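PDB 2OX9: collectin placenta 1 from Mus musculus, which binds the leukocyte cell-surface glycan Lewis(x) through a calcium-dependent C-type lectin domain and probably serves as a scavenger receptor. Local coordinates for residues K30-D35 / N124-E129; Y17-E22 / Q50-H55; P102-A107 / W115-C120. All blocks are in the same frame, centred on the assembly; numbering follows the deposited sequence.

Contact 1: K30-D35 / N124-E129. With CA (calcium ion), chain L.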
loop_
_atom_site.group_PDB
_atom_site.type_symbol
_atom_site.label_atom_id
_atom_site.label_comp_id
_atom_site.label_asym_id
_atom_site.label_seq_id
_atom_site.Cartn_x
_atom_site.Cartn_y
_atom_site.Cartn_z
ATOM N N LYS A 30 -5.333 0.296 -7.636
ATOM C CA LYS A 30 -6.489 -0.283 -6.957
ATOM C C LYS A 30 -7.300 -1.105 -7.950
ATOM O O LYS A 30 -7.771 -2.195 -7.642
ATOM C CB LYS A 30 -7.347 0.854 -6.394
ATOM C CG LYS A 30 -8.680 0.426 -5.814
ATOM C CD LYS A 30 -9.319 1.586 -5.050
ATOM C CE LYS A 30 -10.662 1.187 -4.458
ATOM N NZ LYS A 30 -11.177 2.235 -3.524
ATOM N N LEU A 31 -7.442 -0.569 -9.155
ATOM C CA LEU A 31 -8.198 -1.224 -10.214
ATOM C C LEU A 31 -7.519 -2.504 -10.691
ATOM O O LEU A 31 -8.185 -3.494 -10.981
ATOM C CB LEU A 31 -8.348 -0.283 -11.400
ATOM C CG LEU A 31 -9.294 -0.781 -12.484
ATOM C CD1 LEU A 31 -10.704 -0.392 -12.084
ATOM C CD2 LEU A 31 -8.924 -0.166 -13.840
ATOM N N PHE A 32 -6.193 -2.462 -10.783
ATOM C CA PHE A 32 -5.407 -3.601 -11.243
ATOM C C PHE A 32 -5.596 -4.806 -10.325
ATOM O O PHE A 32 -5.836 -5.919 -10.789
ATOM C CB PHE A 32 -3.930 -3.208 -11.288
ATOM C CG PHE A 32 -3.024 -4.291 -11.781
ATOM C CD1 PHE A 32 -2.594 -4.304 -13.103
ATOM C CD2 PHE A 32 -2.561 -5.277 -10.914
ATOM C CE1 PHE A 32 -1.705 -5.285 -13.556
ATOM C CE2 PHE A 32 -1.675 -6.260 -11.357
ATOM C CZ PHE A 32 -1.247 -6.260 -12.682
ATOM N N CYS A 33 -5.475 -4.585 -9.020
ATOM C CA CYS A 33 -5.644 -5.664 -8.057
ATOM C C CYS A 33 -7.068 -6.220 -8.078
ATOM O O CYS A 33 -7.276 -7.419 -7.877
ATOM C CB CYS A 33 -5.314 -5.187 -6.633
ATOM S SG CYS A 33 -3.582 -4.701 -6.339
ATOM N N GLU A 34 -8.049 -5.353 -8.307
ATOM C CA GLU A 34 -9.442 -5.800 -8.348
ATOM C C GLU A 34 -9.656 -6.747 -9.529
ATOM O O GLU A 34 -10.425 -7.707 -9.438
ATOM C CB GLU A 34 -10.386 -4.599 -8.453
ATOM C CG GLU A 34 -10.319 -3.670 -7.250
ATOM C CD GLU A 34 -11.194 -2.443 -7.409
ATOM O OE1 GLU A 34 -11.492 -2.083 -8.568
ATOM O OE2 GLU A 34 -11.566 -1.832 -6.379
ATOM N N ASP A 35 -8.963 -6.480 -10.631
ATOM C CA ASP A 35 -9.066 -7.318 -11.821
ATOM C C ASP A 35 -8.490 -8.705 -11.559
ATOM O O ASP A 35 -8.797 -9.657 -12.283
ATOM C CB ASP A 35 -8.326 -6.662 -12.994
ATOM C CG ASP A 35 -7.969 -7.654 -14.102
ATOM O OD1 ASP A 35 -7.037 -8.472 -13.917
ATOM O OD2 ASP A 35 -8.622 -7.618 -15.165
ATOM N N ASN A 124 3.613 4.957 -8.720
ATOM C CA ASN A 124 4.354 4.026 -7.858
ATOM C C ASN A 124 4.095 2.570 -8.242
ATOM O O ASN A 124 3.164 2.278 -8.983
ATOM C CB ASN A 124 3.899 4.176 -6.404
ATOM C CG ASN A 124 4.505 5.372 -5.715
ATOM O OD1 ASN A 124 3.924 5.924 -4.778
ATOM N ND2 ASN A 124 5.687 5.767 -6.155
ATOM N N ASN A 125 4.929 1.661 -7.739
ATOM C CA ASN A 125 4.696 0.239 -7.961
ATOM C C ASN A 125 3.637 -0.042 -6.900
ATOM O O ASN A 125 3.201 0.881 -6.201
ATOM C CB ASN A 125 5.952 -0.596 -7.678
ATOM C CG ASN A 125 6.939 -0.565 -8.821
ATOM O OD1 ASN A 125 7.489 0.478 -9.145
ATOM N ND2 ASN A 125 7.162 -1.716 -9.445
ATOM N N PHE A 126 3.212 -1.292 -6.764
ATOM C CA PHE A 126 2.195 -1.591 -5.776
ATOM C C PHE A 126 2.203 -3.050 -5.344
ATOM O O PHE A 126 2.955 -3.869 -5.879
ATOM C CB PHE A 126 0.808 -1.205 -6.327
ATOM C CG PHE A 126 0.464 -1.861 -7.636
ATOM C CD1 PHE A 126 -0.159 -3.104 -7.671
ATOM C CD2 PHE A 126 0.751 -1.223 -8.844
ATOM C CE1 PHE A 126 -0.496 -3.701 -8.894
ATOM C CE2 PHE A 126 0.420 -1.807 -10.063
ATOM C CZ PHE A 126 -0.208 -3.050 -10.088
ATOM N N ILE A 127 1.363 -3.370 -4.368
ATOM C CA ILE A 127 1.294 -4.736 -3.865
ATOM C C ILE A 127 -0.155 -5.187 -3.732
ATOM O O ILE A 127 -0.950 -4.516 -3.083
ATOM C CB ILE A 127 1.937 -4.850 -2.462
ATOM C CG1 ILE A 127 3.361 -4.285 -2.480
ATOM C CG2 ILE A 127 1.953 -6.316 -2.021
ATOM C CD1 ILE A 127 3.954 -4.143 -1.105
ATOM N N CYS A 128 -0.488 -6.321 -4.342
ATOM C CA CYS A 128 -1.833 -6.873 -4.245
ATOM C C CYS A 128 -1.823 -8.022 -3.252
ATOM O O CYS A 128 -0.809 -8.710 -3.085
ATOM C CB CYS A 128 -2.332 -7.423 -5.580
ATOM S SG CYS A 128 -2.450 -6.276 -6.984
ATOM N N GLU A 129 -2.963 -8.242 -2.605
ATOM C CA GLU A 129 -3.079 -9.309 -1.633
ATOM C C GLU A 129 -4.399 -10.059 -1.806
ATOM O O GLU A 129 -5.441 -9.467 -2.098
ATOM C CB GLU A 129 -2.987 -8.738 -0.211
ATOM C CG GLU A 129 -3.289 -9.755 0.878
ATOM C CD GLU A 129 -3.205 -9.183 2.288
ATOM O OE1 GLU A 129 -3.335 -7.951 2.469
ATOM O OE2 GLU A 129 -3.024 -9.978 3.223
HETATM CA CA CA L . -2.900 -8.410 5.127
HETATM O O HOH W 1 -3.393 -10.321 6.183
HETATM O O HOH W 2 -5.260 -8.177 5.065
#
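Glu129, which follows the Cys128 disulfide-bonded to Cys33, has its OE2 held by a calcium ion at 2.5 Å and by a hydrogen bond from Lys15 NZ. Glu129 OE1 binds the same ion at 2.7 Å, so the carboxylate is bidentate. Two waters, Phe42, Asn44 and Glu48 complete the site. The Glu129 CB points away from helix 26-35. On the side toward the helix, Cys33 SG and Cys128 SG form a disulfide of 2.0 Å with chi3 -86°. This is the bridge of the C-type lectin fold that joins the first helix to the last strand. Beside it two phenylalanines meet in an offset edge-to-face pair, with planes at 65°. Phe126 presents its edge: CZ lies 3.3 Å above the plane of the Phe32 ring, toward its rim. Phe126 CE1 also comes within 3.3 Å of Phe32 CD2. The sulfurs join the cluster. Cys128 SG lies at the edge of the Phe32 ring, and Cys33 SG is 4.0 Å from Phe126 CD1, obliquely placed. Leu40 of strand 39-40 touches both Cys33 and Phe126.

Contact 2: Y17-E22 / Q50-H55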
loop_
_atom_site.group_PDB
_atom_site.type_symbol
_atom_site.label_atom_id
_atom_site.label_comp_id
_atom_site.label_asym_id
_atom_site.label_seq_id
_atom_site.Cartn_x
_atom_site.Cartn_y
_atom_site.Cartn_z
ATOM N N TYR A 17 0.650 -12.693 -2.397
ATOM C CA TYR A 17 0.951 -11.307 -2.704
ATOM C C TYR A 17 1.618 -11.157 -4.050
ATOM O O TYR A 17 2.376 -12.031 -4.484
ATOM C CB TYR A 17 1.882 -10.717 -1.643
ATOM C CG TYR A 17 1.376 -10.850 -0.225
ATOM C CD1 TYR A 17 1.377 -12.082 0.421
ATOM C CD2 TYR A 17 0.898 -9.740 0.470
ATOM C CE1 TYR A 17 0.917 -12.209 1.728
ATOM C CE2 TYR A 17 0.438 -9.854 1.778
ATOM C CZ TYR A 17 0.451 -11.094 2.401
ATOM O OH TYR A 17 0.010 -11.211 3.697
ATOM N N TYR A 18 1.330 -10.033 -4.693
ATOM C CA TYR A 18 1.900 -9.710 -5.985
ATOM C C TYR A 18 2.653 -8.388 -5.858
ATOM O O TYR A 18 2.055 -7.343 -5.585
ATOM C CB TYR A 18 0.794 -9.583 -7.040
ATOM C CG TYR A 18 1.309 -9.146 -8.396
ATOM C CD1 TYR A 18 2.175 -9.960 -9.125
ATOM C CD2 TYR A 18 0.954 -7.909 -8.937
ATOM C CE1 TYR A 18 2.678 -9.554 -10.358
ATOM C CE2 TYR A 18 1.452 -7.492 -10.175
ATOM C CZ TYR A 18 2.313 -8.320 -10.877
ATOM O OH TYR A 18 2.814 -7.924 -12.104
ATOM N N PHE A 19 3.968 -8.441 -6.038
ATOM C CA PHE A 19 4.794 -7.244 -5.966
ATOM C C PHE A 19 4.985 -6.790 -7.411
ATOM O O PHE A 19 5.804 -7.329 -8.153
ATOM C CB PHE A 19 6.116 -7.577 -5.278
ATOM C CG PHE A 19 5.944 -8.052 -3.868
ATOM C CD1 PHE A 19 5.737 -9.402 -3.593
ATOM C CD2 PHE A 19 5.952 -7.147 -2.817
ATOM C CE1 PHE A 19 5.539 -9.845 -2.290
ATOM C CE2 PHE A 19 5.757 -7.573 -1.507
ATOM C CZ PHE A 19 5.547 -8.933 -1.243
ATOM N N SER A 20 4.183 -5.804 -7.798
ATOM C CA SER A 20 4.147 -5.290 -9.158
ATOM C C SER A 20 5.421 -4.807 -9.828
ATOM O O SER A 20 6.352 -4.321 -9.191
ATOM C CB SER A 20 3.127 -4.157 -9.251
ATOM O OG SER A 20 3.737 -2.917 -8.942
ATOM N N LEU A 21 5.432 -4.969 -11.146
ATOM C CA LEU A 21 6.509 -4.490 -11.983
ATOM C C LEU A 21 5.845 -3.303 -12.667
ATOM O O LEU A 21 6.504 -2.455 -13.267
ATOM C CB LEU A 21 6.917 -5.539 -13.012
ATOM C CG LEU A 21 7.632 -6.759 -12.431
ATOM C CD1 LEU A 21 8.115 -7.645 -13.573
ATOM C CD2 LEU A 21 8.806 -6.310 -11.575
ATOM N N GLU A 22 4.517 -3.259 -12.551
ATOM C CA GLU A 22 3.728 -2.184 -13.133
ATOM C C GLU A 22 3.817 -0.964 -12.221
ATOM O O GLU A 22 3.892 -1.103 -11.001
ATOM C CB GLU A 22 2.255 -2.599 -13.274
ATOM C CG GLU A 22 1.965 -3.701 -14.303
ATOM C CD GLU A 22 2.146 -5.109 -13.749
ATOM O OE1 GLU A 22 2.650 -5.252 -12.613
ATOM O OE2 GLU A 22 1.782 -6.076 -14.456
ATOM N N GLN A 50 7.390 -7.003 7.945
ATOM C CA GLN A 50 8.769 -7.426 7.766
ATOM C C GLN A 50 8.936 -8.274 6.511
ATOM O O GLN A 50 9.900 -8.098 5.759
ATOM C CB GLN A 50 9.238 -8.229 8.975
ATOM C CG GLN A 50 10.286 -7.530 9.839
ATOM C CD GLN A 50 11.520 -7.105 9.052
ATOM O OE1 GLN A 50 12.147 -7.914 8.362
ATOM N NE2 GLN A 50 11.874 -5.827 9.154
ATOM N N TRP A 51 8.011 -9.204 6.305
ATOM C CA TRP A 51 8.052 -10.086 5.140
ATOM C C TRP A 51 7.894 -9.241 3.876
ATOM O O TRP A 51 8.550 -9.486 2.863
ATOM C CB TRP A 51 6.919 -11.109 5.220
ATOM C CG TRP A 51 6.941 -12.130 4.129
ATOM C CD1 TRP A 51 7.720 -13.246 4.063
ATOM C CD2 TRP A 51 6.170 -12.106 2.928
ATOM N NE1 TRP A 51 7.483 -13.925 2.891
ATOM C CE2 TRP A 51 6.537 -13.243 2.171
ATOM C CE3 TRP A 51 5.206 -11.231 2.411
ATOM C CZ2 TRP A 51 5.977 -13.526 0.927
ATOM C CZ3 TRP A 51 4.646 -11.515 1.166
ATOM C CH2 TRP A 51 5.033 -12.651 0.441
ATOM N N ILE A 52 7.017 -8.240 3.935
ATOM C CA ILE A 52 6.803 -7.376 2.783
ATOM C C ILE A 52 8.043 -6.534 2.511
ATOM O O ILE A 52 8.428 -6.335 1.352
ATOM C CB ILE A 52 5.584 -6.449 2.995
ATOM C CG1 ILE A 52 4.296 -7.252 2.817
ATOM C CG2 ILE A 52 5.612 -5.285 2.000
ATOM C CD1 ILE A 52 3.028 -6.444 3.086
ATOM N N LYS A 53 8.671 -6.060 3.588
ATOM C CA LYS A 53 9.865 -5.232 3.490
ATOM C C LYS A 53 10.974 -5.893 2.667
ATOM O O LYS A 53 11.609 -5.254 1.829
ATOM C CB LYS A 53 10.398 -4.914 4.893
ATOM C CG LYS A 53 11.697 -4.127 4.895
ATOM C CD LYS A 53 12.381 -4.198 6.242
ATOM C CE LYS A 53 13.778 -3.612 6.174
ATOM N NZ LYS A 53 14.430 -3.617 7.505
ATOM N N LYS A 54 11.204 -7.177 2.892
ATOM C CA LYS A 54 12.269 -7.858 2.167
ATOM C C LYS A 54 11.987 -8.101 0.686
ATOM O O LYS A 54 12.906 -8.389 -0.087
ATOM C CB LYS A 54 12.626 -9.155 2.889
ATOM C CG LYS A 54 13.411 -8.897 4.177
ATOM C CD LYS A 54 13.226 -10.013 5.171
ATOM C CE LYS A 54 13.898 -9.697 6.495
ATOM N NZ LYS A 54 13.432 -10.634 7.567
ATOM N N HIS A 55 10.724 -7.980 0.291
ATOM C CA HIS A 55 10.343 -8.156 -1.105
ATOM C C HIS A 55 10.216 -6.827 -1.846
ATOM O O HIS A 55 9.881 -6.803 -3.035
ATOM C CB HIS A 55 9.007 -8.882 -1.222
ATOM C CG HIS A 55 9.106 -10.358 -1.034
ATOM N ND1 HIS A 55 8.968 -10.961 0.196
ATOM C CD2 HIS A 55 9.364 -11.351 -1.916
ATOM C CE1 HIS A 55 9.137 -12.265 0.064
ATOM N NE2 HIS A 55 9.378 -12.527 -1.209
#
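Strand 17-19, which carries Tyr17 and Phe19, and helix 50-54 run in roughly the same direction, 32° apart, with their axes 11.0 Å from each other at closest approach. That spacing is filled by an aromatic cluster of Tyr17, Phe19, Trp51 and His55, which packs helix 46-54 of the C-type lectin domain against strand 15-19. No hydrogen bond crosses between the segments. The far corner of the Trp51 indole touches two rings. Its CZ3 lies over one face of the Tyr17 ring, toward the rim, 3.4 Å from Tyr17 CD1. The same Trp51 CZ3 reaches the edge of the other ring, 3.6 Å from Phe19 CZ. Both ring pairs are oblique, with planes just over 50° apart. His55 approaches Phe19 differently: its CB lies over the ring face, 3.5 Å from the centroid, in a CH-pi contact. The His55 ring is nearly parallel to the Phe19 ring but slid aside. His55 ND1 donates a nearly straight 3.1 Å bond to Trp51 O, which lies in the imidazole plane and helps fix the ring's rotation. Ile52 CG2 adds a looser contact with Phe19 CE2. Tyr17 OH bonds to Glu48, a calcium ligand on helix 46-54. Phe12 of strand 10-12 stacks on Trp51, while Ile127 of strand 125-131 touches both Phe19 and Ile52.

Contact 3: P102-A107 / W115-C120. With CA (calcium ion), chain J; CA (calcium ion), chain I; CA (calcium ion), chain K; GAL (beta-D-galactopyranose), chain E.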
loop_
_atom_site.group_PDB
_atom_site.type_symbol
_atom_site.label_atom_id
_atom_site.label_comp_id
_atom_site.label_asym_id
_atom_site.label_seq_id
_atom_site.Cartn_x
_atom_site.Cartn_y
_atom_site.Cartn_z
ATOM N N PRO A 102 -5.586 18.864 -2.265
ATOM C CA PRO A 102 -6.027 17.883 -1.266
ATOM C C PRO A 102 -4.902 17.282 -0.428
ATOM O O PRO A 102 -5.157 16.510 0.502
ATOM C CB PRO A 102 -6.736 16.835 -2.113
ATOM C CG PRO A 102 -5.926 16.841 -3.368
ATOM C CD PRO A 102 -5.710 18.314 -3.630
ATOM N N GLY A 103 -3.663 17.633 -0.766
ATOM C CA GLY A 103 -2.521 17.125 -0.028
ATOM C C GLY A 103 -2.114 15.725 -0.441
ATOM O O GLY A 103 -2.085 15.401 -1.628
ATOM N N GLU A 104 -1.792 14.895 0.547
ATOM C CA GLU A 104 -1.378 13.514 0.312
ATOM C C GLU A 104 -2.351 12.616 1.059
ATOM O O GLU A 104 -2.395 12.620 2.285
ATOM C CB GLU A 104 0.056 13.303 0.817
ATOM C CG GLU A 104 1.064 14.255 0.161
ATOM C CD GLU A 104 2.508 13.951 0.534
ATOM O OE1 GLU A 104 2.860 14.071 1.723
ATOM O OE2 GLU A 104 3.293 13.593 -0.370
ATOM N N ASP A 105 -3.122 11.837 0.315
ATOM C CA ASP A 105 -4.123 10.981 0.930
ATOM C C ASP A 105 -3.997 9.498 0.594
ATOM O O ASP A 105 -4.922 8.720 0.843
ATOM C CB ASP A 105 -5.517 11.470 0.525
ATOM C CG ASP A 105 -5.752 12.935 0.872
ATOM O OD1 ASP A 105 -4.910 13.533 1.584
ATOM O OD2 ASP A 105 -6.790 13.483 0.433
ATOM N N CYS A 106 -2.854 9.114 0.037
ATOM C CA CYS A 106 -2.609 7.731 -0.354
ATOM C C CYS A 106 -1.294 7.259 0.268
ATOM O O CYS A 106 -0.310 7.983 0.246
ATOM C CB CYS A 106 -2.581 7.645 -1.888
ATOM S SG CYS A 106 -4.258 7.774 -2.612
ATOM N N ALA A 107 -1.285 6.053 0.833
ATOM C CA ALA A 107 -0.089 5.541 1.491
ATOM C C ALA A 107 0.723 4.568 0.654
ATOM O O ALA A 107 0.174 3.832 -0.169
ATOM C CB ALA A 107 -0.466 4.881 2.816
ATOM N N TRP A 115 6.298 3.776 6.037
ATOM C CA TRP A 115 5.194 4.337 5.266
ATOM C C TRP A 115 5.290 5.840 5.103
ATOM O O TRP A 115 5.818 6.559 5.956
ATOM C CB TRP A 115 3.848 4.004 5.914
ATOM C CG TRP A 115 3.613 2.541 6.202
ATOM C CD1 TRP A 115 4.422 1.492 5.872
ATOM C CD2 TRP A 115 2.491 1.980 6.892
ATOM N NE1 TRP A 115 3.876 0.316 6.313
ATOM C CE2 TRP A 115 2.688 0.585 6.943
ATOM C CE3 TRP A 115 1.336 2.524 7.475
ATOM C CZ2 TRP A 115 1.776 -0.279 7.555
ATOM C CZ3 TRP A 115 0.428 1.667 8.083
ATOM C CH2 TRP A 115 0.655 0.277 8.118
ATOM N N ASN A 116 4.774 6.304 3.979
ATOM C CA ASN A 116 4.750 7.715 3.666
ATOM C C ASN A 116 3.470 8.010 2.906
ATOM O O ASN A 116 2.966 7.152 2.184
ATOM C CB ASN A 116 5.940 8.096 2.803
ATOM C CG ASN A 116 5.801 9.481 2.227
ATOM O OD1 ASN A 116 5.564 10.441 2.960
ATOM N ND2 ASN A 116 5.948 9.597 0.914
ATOM N N ASP A 117 2.937 9.215 3.078
ATOM C CA ASP A 117 1.732 9.596 2.367
ATOM C C ASP A 117 2.152 10.333 1.101
ATOM O O ASP A 117 3.038 11.192 1.139
ATOM C CB ASP A 117 0.828 10.464 3.264
ATOM C CG ASP A 117 1.548 11.678 3.849
ATOM O OD1 ASP A 117 2.781 11.630 4.032
ATOM O OD2 ASP A 117 0.864 12.683 4.149
ATOM N N PHE A 118 1.553 9.955 -0.027
ATOM C CA PHE A 118 1.854 10.580 -1.317
ATOM C C PHE A 118 0.576 11.189 -1.893
ATOM O O PHE A 118 -0.530 10.863 -1.456
ATOM C CB PHE A 118 2.322 9.562 -2.365
ATOM C CG PHE A 118 3.525 8.752 -1.977
ATOM C CD1 PHE A 118 3.395 7.637 -1.164
ATOM C CD2 PHE A 118 4.778 9.056 -2.507
ATOM C CE1 PHE A 118 4.496 6.825 -0.887
ATOM C CE2 PHE A 118 5.881 8.254 -2.236
ATOM C CZ PHE A 118 5.738 7.135 -1.425
ATOM N N GLN A 119 0.741 12.047 -2.895
ATOM C CA GLN A 119 -0.394 12.643 -3.580
ATOM C C GLN A 119 -0.851 11.431 -4.385
ATOM O O GLN A 119 -0.024 10.693 -4.911
ATOM C CB GLN A 119 0.082 13.771 -4.496
ATOM C CG GLN A 119 -0.975 14.816 -4.824
ATOM C CD GLN A 119 -0.377 16.043 -5.495
ATOM O OE1 GLN A 119 0.545 16.669 -4.962
ATOM N NE2 GLN A 119 -0.894 16.391 -6.672
ATOM N N CYS A 120 -2.152 11.196 -4.471
ATOM C CA CYS A 120 -2.620 10.009 -5.170
ATOM C C CYS A 120 -2.330 9.907 -6.663
ATOM O O CYS A 120 -2.565 8.859 -7.262
ATOM C CB CYS A 120 -4.110 9.818 -4.911
ATOM S SG CYS A 120 -4.529 9.723 -3.138
HETATM CA CA CA J . 4.296 12.490 2.858
HETATM CA CA CA I . -3.984 13.303 3.800
HETATM CA CA CA K . -6.620 15.273 1.900
HETATM C C1 GAL E . 8.867 13.486 0.052
HETATM C C2 GAL E . 7.639 12.599 0.231
HETATM C C3 GAL E . 6.382 13.453 0.416
HETATM C C4 GAL E . 6.584 14.487 1.529
HETATM C C5 GAL E . 7.881 15.280 1.299
HETATM C C6 GAL E . 8.193 16.222 2.447
HETATM O O2 GAL E . 7.483 11.775 -0.913
HETATM O O3 GAL E . 5.295 12.610 0.754
HETATM O O4 GAL E . 6.637 13.831 2.783
HETATM O O5 GAL E . 9.003 14.377 1.171
HETATM O O6 GAL E . 9.191 17.164 2.079
HETATM O O HOH W 3 -3.730 12.866 -2.480
HETATM O O HOH W 4 3.517 12.924 -2.856
HETATM O O HOH W 5 -1.631 13.325 4.995
HETATM O O HOH W 6 -6.606 17.596 2.857
HETATM O O HOH W 7 -8.240 14.326 2.887
#
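Phe118 N donates to Cys106 O at 2.7 Å in a nearly straight bond, and Cys106 N returns a longer one to Phe118 O, 3.3 Å. Asp105 and Cys106 both face Phe118, a classic beta bulge. The disulfide from Cys106 SG to Cys120 SG closes this end. Water 3 accepts from Asp105 N and Cys120 N and donates to Gly103 O. Water 4 accepts from Gln119 N and donates to Glu104 OE2 at 2.6 Å. Calcium ions take up many of the carboxylate and carbonyl oxygens. Glu104 OE1 binds one ion at 2.4 Å, together with Asp117 O and OD1, Asn116 OD1, and galactose O3 and O4. Outside the segments, Trp96 is a polar partner of Glu104 and Asn95 of Asp117. Asn116 ND2 donates to GAL O3 at 3.1 Å and lies 3.3 Å above the Phe118 ring centre. Glu104 O, Asp105 OD1 and water 5 bind a second ion; water 5 donates to Asp117 OD2 at 2.7 Å. Asp105 OD1 bridges to a third, which Asp105 OD2 and Pro102 O also bind. Trp115, Asn116 and Asp117 form the WND motif. With Gln92 and Asp94 of the galactose-type QPD motif, Glu104 and this strand make the primary sugar-binding calcium site typical of C-type lectins.

From the N terminus, 17-22 opens contact 2 and 30-35 opens contact 1. Contact 2 closes first, at 50-55, bringing helix 46-54 against strand 15-19. The chain then forms contact 3, a short local closure between 102-107 and 115-120. Contact 1 closes last, when 124-129 returns to the first helix. Contacts 1 and 2 therefore cross, contact 3 is nested inside contact 1, and contacts 2 and 3 follow in series. Contacts 1 and 2 touch directly through neighbouring strands, where Ser20 probably hydrogen-bonds with Asn125 and Phe126. All three reach the same sheet. Contact 3 lies at the sugar-binding site, about 19 Å from contact 2 between centres.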